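Local coordinates for protein probable L,D-transpeptidase 3 (Mycobacterium tuberculosis, PDB 6D4K) that probably acts as an L,D-transpeptidase in mycobacterial cell-wall biogenesis, perhaps anchoring proteins to peptidoglycan, and is covalently modified by the beta-lactam faropenem, at residues V47-P52 / F78-N83; S124-T129 / L229-H234. One frame throughout, in Å; residues are numbered along the deposited sequence. Where two conformers were deposited one is given.

Contact 1: V47-P52 / F78-N83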
# COMPACT_ATOMS: atom_id res chain seq x y z
N VAL A 47 0.42 2.28 17.25
CA VAL A 47 0.18 2.42 18.68
C VAL A 47 -0.78 3.59 18.88
O VAL A 47 -0.47 4.72 18.49
CB VAL A 47 1.50 2.65 19.45
CG1 VAL A 47 1.19 2.76 20.94
CG2 VAL A 47 2.52 1.52 19.16
N THR A 48 -1.94 3.32 19.47
CA THR A 48 -2.95 4.35 19.73
C THR A 48 -2.96 4.65 21.22
O THR A 48 -3.12 3.73 22.04
CB THR A 48 -4.33 3.87 19.27
OG1 THR A 48 -4.31 3.68 17.85
CG2 THR A 48 -5.40 4.92 19.64
N PHE A 49 -2.78 5.92 21.55
CA PHE A 49 -2.73 6.35 22.94
C PHE A 49 -4.12 6.71 23.47
O PHE A 49 -5.00 7.13 22.72
CB PHE A 49 -1.79 7.55 23.10
CG PHE A 49 -0.36 7.21 22.83
CD1 PHE A 49 0.42 6.66 23.84
CD2 PHE A 49 0.21 7.46 21.60
CE1 PHE A 49 1.76 6.35 23.62
CE2 PHE A 49 1.56 7.13 21.35
CZ PHE A 49 2.33 6.59 22.37
N SER A 50 -4.30 6.56 24.79
CA SER A 50 -5.60 6.87 25.38
C SER A 50 -5.91 8.36 25.31
O SER A 50 -7.08 8.73 25.27
CB SER A 50 -5.69 6.34 26.81
OG SER A 50 -5.73 4.93 26.81
N ALA A 51 -4.89 9.21 25.28
CA ALA A 51 -5.10 10.65 25.16
C ALA A 51 -4.04 11.27 24.26
O ALA A 51 -2.93 10.75 24.17
CB ALA A 51 -5.07 11.35 26.53
N PRO A 52 -4.36 12.38 23.61
CA PRO A 52 -3.37 13.04 22.75
C PRO A 52 -2.11 13.44 23.50
O PRO A 52 -2.15 13.86 24.66
CB PRO A 52 -4.12 14.27 22.24
CG PRO A 52 -5.55 13.87 22.28
CD PRO A 52 -5.69 13.00 23.49
N PHE A 78 9.75 5.50 14.04
CA PHE A 78 8.45 6.02 14.46
C PHE A 78 8.02 7.19 13.59
O PHE A 78 8.82 8.08 13.27
CB PHE A 78 8.50 6.49 15.92
CG PHE A 78 8.49 5.37 16.93
CD1 PHE A 78 7.34 4.62 17.15
CD2 PHE A 78 9.63 5.08 17.67
CE1 PHE A 78 7.33 3.61 18.10
CE2 PHE A 78 9.62 4.06 18.62
CZ PHE A 78 8.47 3.33 18.84
N GLU A 79 6.74 7.20 13.22
CA GLU A 79 6.11 8.31 12.52
C GLU A 79 4.80 8.62 13.23
O GLU A 79 3.98 7.72 13.43
CB GLU A 79 5.78 7.95 11.07
CG GLU A 79 6.94 7.46 10.23
CD GLU A 79 6.51 7.10 8.83
OE1 GLU A 79 5.29 6.90 8.61
OE2 GLU A 79 7.38 7.03 7.94
N TRP A 80 4.59 9.88 13.60
CA TRP A 80 3.37 10.27 14.28
C TRP A 80 2.28 10.56 13.24
O TRP A 80 2.46 11.42 12.38
CB TRP A 80 3.63 11.47 15.21
CG TRP A 80 4.40 11.02 16.41
CD1 TRP A 80 5.74 10.81 16.47
CD2 TRP A 80 3.87 10.66 17.68
NE1 TRP A 80 6.09 10.35 17.73
CE2 TRP A 80 4.95 10.25 18.49
CE3 TRP A 80 2.57 10.64 18.22
CZ2 TRP A 80 4.79 9.83 19.81
CZ3 TRP A 80 2.41 10.25 19.54
CH2 TRP A 80 3.51 9.82 20.32
N LEU A 81 1.18 9.82 13.32
CA LEU A 81 0.05 10.01 12.41
C LEU A 81 -0.97 11.01 12.95
O LEU A 81 -1.67 11.66 12.16
CB LEU A 81 -0.65 8.67 12.15
CG LEU A 81 0.24 7.54 11.63
CD1 LEU A 81 -0.56 6.30 11.27
CD2 LEU A 81 1.06 8.02 10.45
N ASP A 82 -1.06 11.14 14.27
CA ASP A 82 -1.94 12.08 14.95
C ASP A 82 -1.32 12.29 16.33
O ASP A 82 -0.34 11.63 16.68
CB ASP A 82 -3.36 11.51 15.06
CG ASP A 82 -4.45 12.59 15.04
OD1 ASP A 82 -4.18 13.76 15.41
OD2 ASP A 82 -5.59 12.25 14.66
N ASN A 83 -1.89 13.22 17.10
CA ASN A 83 -1.39 13.45 18.46
C ASN A 83 -1.50 12.22 19.33
O ASN A 83 -0.79 12.12 20.33
CB ASN A 83 -2.16 14.57 19.16
CG ASN A 83 -2.12 15.87 18.41
OD1 ASN A 83 -1.05 16.37 18.07
ND2 ASN A 83 -3.30 16.45 18.17
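Phe49 and Trp80 meet on one side of a four-stranded antiparallel sheet of the bacterial Ig-like domain: Phe49 is directed at the 78-83 segment, and the benzo end of Trp80 meets it across strand 85-90, which separates strands 45-49 and 76-80. The touch is between the far end of the phenyl ring and the benzo part of the indole, with Phe49 CE2 3.5 Å from Trp80 CH2. Although the phenyl and six-membered indole planes lie only 8° apart, the rings are slid past one another and barely overlap; their centroids are 5.6 Å apart. The contact is therefore apolar packing between slid, nearly parallel rings and not a full stack. Both first torsions set CG anti to the carbonyl carbon, beside the backbone N (chi1 -66° for Phe49). The two side chains cross at about a right angle. Val86 of the intervening strand touches both aromatics. Within strand 45-49, Val47 CG1 lies over one face of the Phe49 ring, offset toward its rim. Helix 59-65 packs against the indole through Ala62 and Arg59, while Glu63 accepts a hydrogen bond from Trp80 NE1.

Nearer the surface, Pro52 CB rests 3.7 Å from Asn83 CB. Here the chain returns toward strand 85-90 through a classic beta bulge, in which Leu81 and Asp82 face Val85. The Asp82 side chain folds back on the following peptide: Asn83 N donates to Asp82 OD1 over 2.9 Å, meeting that oxygen from its anti side.

Contact 2: S124-T129 / L229-H234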
# COMPACT_ATOMS: atom_id res chain seq x y z
N SER A 124 9.39 4.22 -15.71
CA SER A 124 10.00 4.24 -17.04
C SER A 124 9.58 3.05 -17.89
O SER A 124 9.45 3.18 -19.12
CB SER A 124 11.53 4.29 -16.91
OG SER A 124 12.00 3.21 -16.12
N GLN A 125 9.39 1.88 -17.27
CA GLN A 125 8.95 0.69 -18.00
C GLN A 125 7.45 0.65 -18.21
O GLN A 125 6.98 -0.12 -19.06
CB GLN A 125 9.34 -0.58 -17.23
CG GLN A 125 10.83 -0.87 -17.11
CD GLN A 125 11.11 -2.02 -16.15
OE1 GLN A 125 10.21 -2.79 -15.79
NE2 GLN A 125 12.36 -2.14 -15.72
N HIS A 126 6.68 1.43 -17.44
CA HIS A 126 5.21 1.37 -17.47
C HIS A 126 4.72 -0.03 -17.10
O HIS A 126 3.86 -0.60 -17.77
CB HIS A 126 4.63 1.84 -18.81
CG HIS A 126 5.40 2.95 -19.44
ND1 HIS A 126 5.48 4.21 -18.89
CD2 HIS A 126 6.11 2.99 -20.59
CE1 HIS A 126 6.22 4.98 -19.67
NE2 HIS A 126 6.61 4.27 -20.71
N THR A 127 5.29 -0.57 -16.04
CA THR A 127 4.97 -1.93 -15.61
C THR A 127 4.73 -1.97 -14.11
O THR A 127 5.26 -1.16 -13.34
CB THR A 127 6.09 -2.91 -15.96
OG1 THR A 127 7.30 -2.52 -15.29
CG2 THR A 127 6.33 -2.97 -17.47
N PHE A 128 3.92 -2.94 -13.70
CA PHE A 128 3.73 -3.27 -12.30
C PHE A 128 4.01 -4.75 -12.19
O PHE A 128 3.31 -5.57 -12.80
CB PHE A 128 2.29 -2.95 -11.88
CG PHE A 128 2.03 -3.08 -10.40
CD1 PHE A 128 2.63 -2.22 -9.50
CD2 PHE A 128 1.13 -4.02 -9.92
CE1 PHE A 128 2.38 -2.31 -8.15
CE2 PHE A 128 0.87 -4.11 -8.56
CZ PHE A 128 1.50 -3.26 -7.68
N THR A 129 5.05 -5.11 -11.44
CA THR A 129 5.52 -6.48 -11.34
C THR A 129 5.12 -7.04 -9.99
O THR A 129 5.49 -6.49 -8.95
CB THR A 129 7.04 -6.55 -11.51
OG1 THR A 129 7.41 -5.94 -12.75
CG2 THR A 129 7.51 -8.00 -11.47
N LEU A 229 2.86 1.64 -21.92
CA LEU A 229 3.38 2.54 -22.94
C LEU A 229 3.51 3.97 -22.46
O LEU A 229 4.51 4.64 -22.75
CB LEU A 229 2.48 2.50 -24.17
CG LEU A 229 2.40 1.17 -24.92
CD1 LEU A 229 1.42 1.27 -26.07
CD2 LEU A 229 3.77 0.75 -25.41
N GLU A 230 2.51 4.47 -21.74
CA GLU A 230 2.45 5.88 -21.39
C GLU A 230 1.89 6.06 -19.99
O GLU A 230 1.02 5.31 -19.55
CB GLU A 230 1.58 6.66 -22.38
CG GLU A 230 2.31 7.75 -23.13
CD GLU A 230 1.38 8.58 -23.99
OE1 GLU A 230 1.36 9.82 -23.83
OE2 GLU A 230 0.65 7.99 -24.82
N ASN A 231 2.39 7.09 -19.30
CA ASN A 231 1.95 7.43 -17.96
C ASN A 231 0.94 8.57 -18.06
O ASN A 231 1.31 9.72 -18.30
CB ASN A 231 3.15 7.81 -17.09
CG ASN A 231 4.05 6.62 -16.80
OD1 ASN A 231 3.59 5.49 -16.69
ND2 ASN A 231 5.35 6.88 -16.70
N VAL A 232 -0.34 8.24 -17.87
CA VAL A 232 -1.43 9.18 -18.12
C VAL A 232 -2.37 9.35 -16.94
O VAL A 232 -3.36 10.07 -17.05
CB VAL A 232 -2.24 8.80 -19.38
CG1 VAL A 232 -1.32 8.70 -20.59
CG2 VAL A 232 -2.98 7.48 -19.15
N SER A 233 -2.10 8.71 -15.81
CA SER A 233 -2.95 8.84 -14.63
C SER A 233 -2.68 10.18 -13.94
O SER A 233 -1.91 11.02 -14.42
CB SER A 233 -2.73 7.68 -13.68
OG SER A 233 -1.59 7.93 -12.88
N HIS A 234 -3.30 10.39 -12.78
CA HIS A 234 -3.06 11.57 -11.95
C HIS A 234 -2.22 11.25 -10.72
O HIS A 234 -2.25 12.00 -9.74
CB HIS A 234 -4.37 12.25 -11.56
CG HIS A 234 -4.93 13.13 -12.64
ND1 HIS A 234 -4.85 12.80 -13.97
CD2 HIS A 234 -5.54 14.34 -12.57
CE1 HIS A 234 -5.41 13.77 -14.68
NE2 HIS A 234 -5.83 14.70 -13.86
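A surface contact joins the imidazole of His126, on the turn between strands 117-122 and 127-132, to Leu229, Glu230 and Asn231 in the irregular loop between strands 216-219 and 237-239 of the catalytic domain. It carries one hydrogen bond, from His126 ND1 to Asn231 OD1, at 3.2 Å with an N-H...O angle of 158°. The acceptor lies near the imidazole plane, but the donor stands well above the Asn231 carbonyl plane and is not on a lone pair; ring and amide planes are 69° apart.

OD1 also receives the backbone N-H of Met162, its stronger partner, and Asn231 ND2 donates to Ile123 O; these bonds at both ends fix which way the amide is flipped. Backbone packs over the imidazole too. With His126 CG anti to the carbonyl carbon, beside the backbone N, the ring lies between two pieces of main chain: the Leu229-Glu230 peptide covers one face, with Leu229 C 3.3 Å above the ring plane toward the rim and Glu230 N over the centre, and Ser124 O approaches the opposite face. Leu229 O comes within 3.0 Å of His126 NE2, yet from over the ring, at an angle too poor for a hydrogen bond.

His126 has a left-handed backbone conformation and, with Thr127, faces Ser122 in a G1 beta bulge. Beside it, Thr127 OG1 donates to Gln125 OE1 over 3.0 Å. Farther along the loop, Ser161 OG bonds Glu230 O and Val232 N. The side chain of Asn231 lies about 11 Å from that of Cys236, the residue acylated by faropenem. The segment runs on into the Ser-His-Gly-Cys signature (Ser233 to Cys236) characteristic of YkuD-type L,D-transpeptidases.

Overall arrangement
From the N terminus, the chain first passes through the Ig-like domain, where contact 1 closes a loop of 25 residues that includes helix 59-65 and strand 68-71, joining the ends of two strands of one sheet. Only after this loop has closed does the chain enter the catalytic domain and open contact 2, which ties the turn before strand 127-132 to the loop between strands 216-219 and 237-239; its 99 intervening residues include the predicted active-site His218. The two loops follow in series, neither nested nor crossed. The centres of contact 1 and contact 2 are 36 Å apart, on opposite sides of the chain's centre. A calcium ion is bound by Val38 and Asp252.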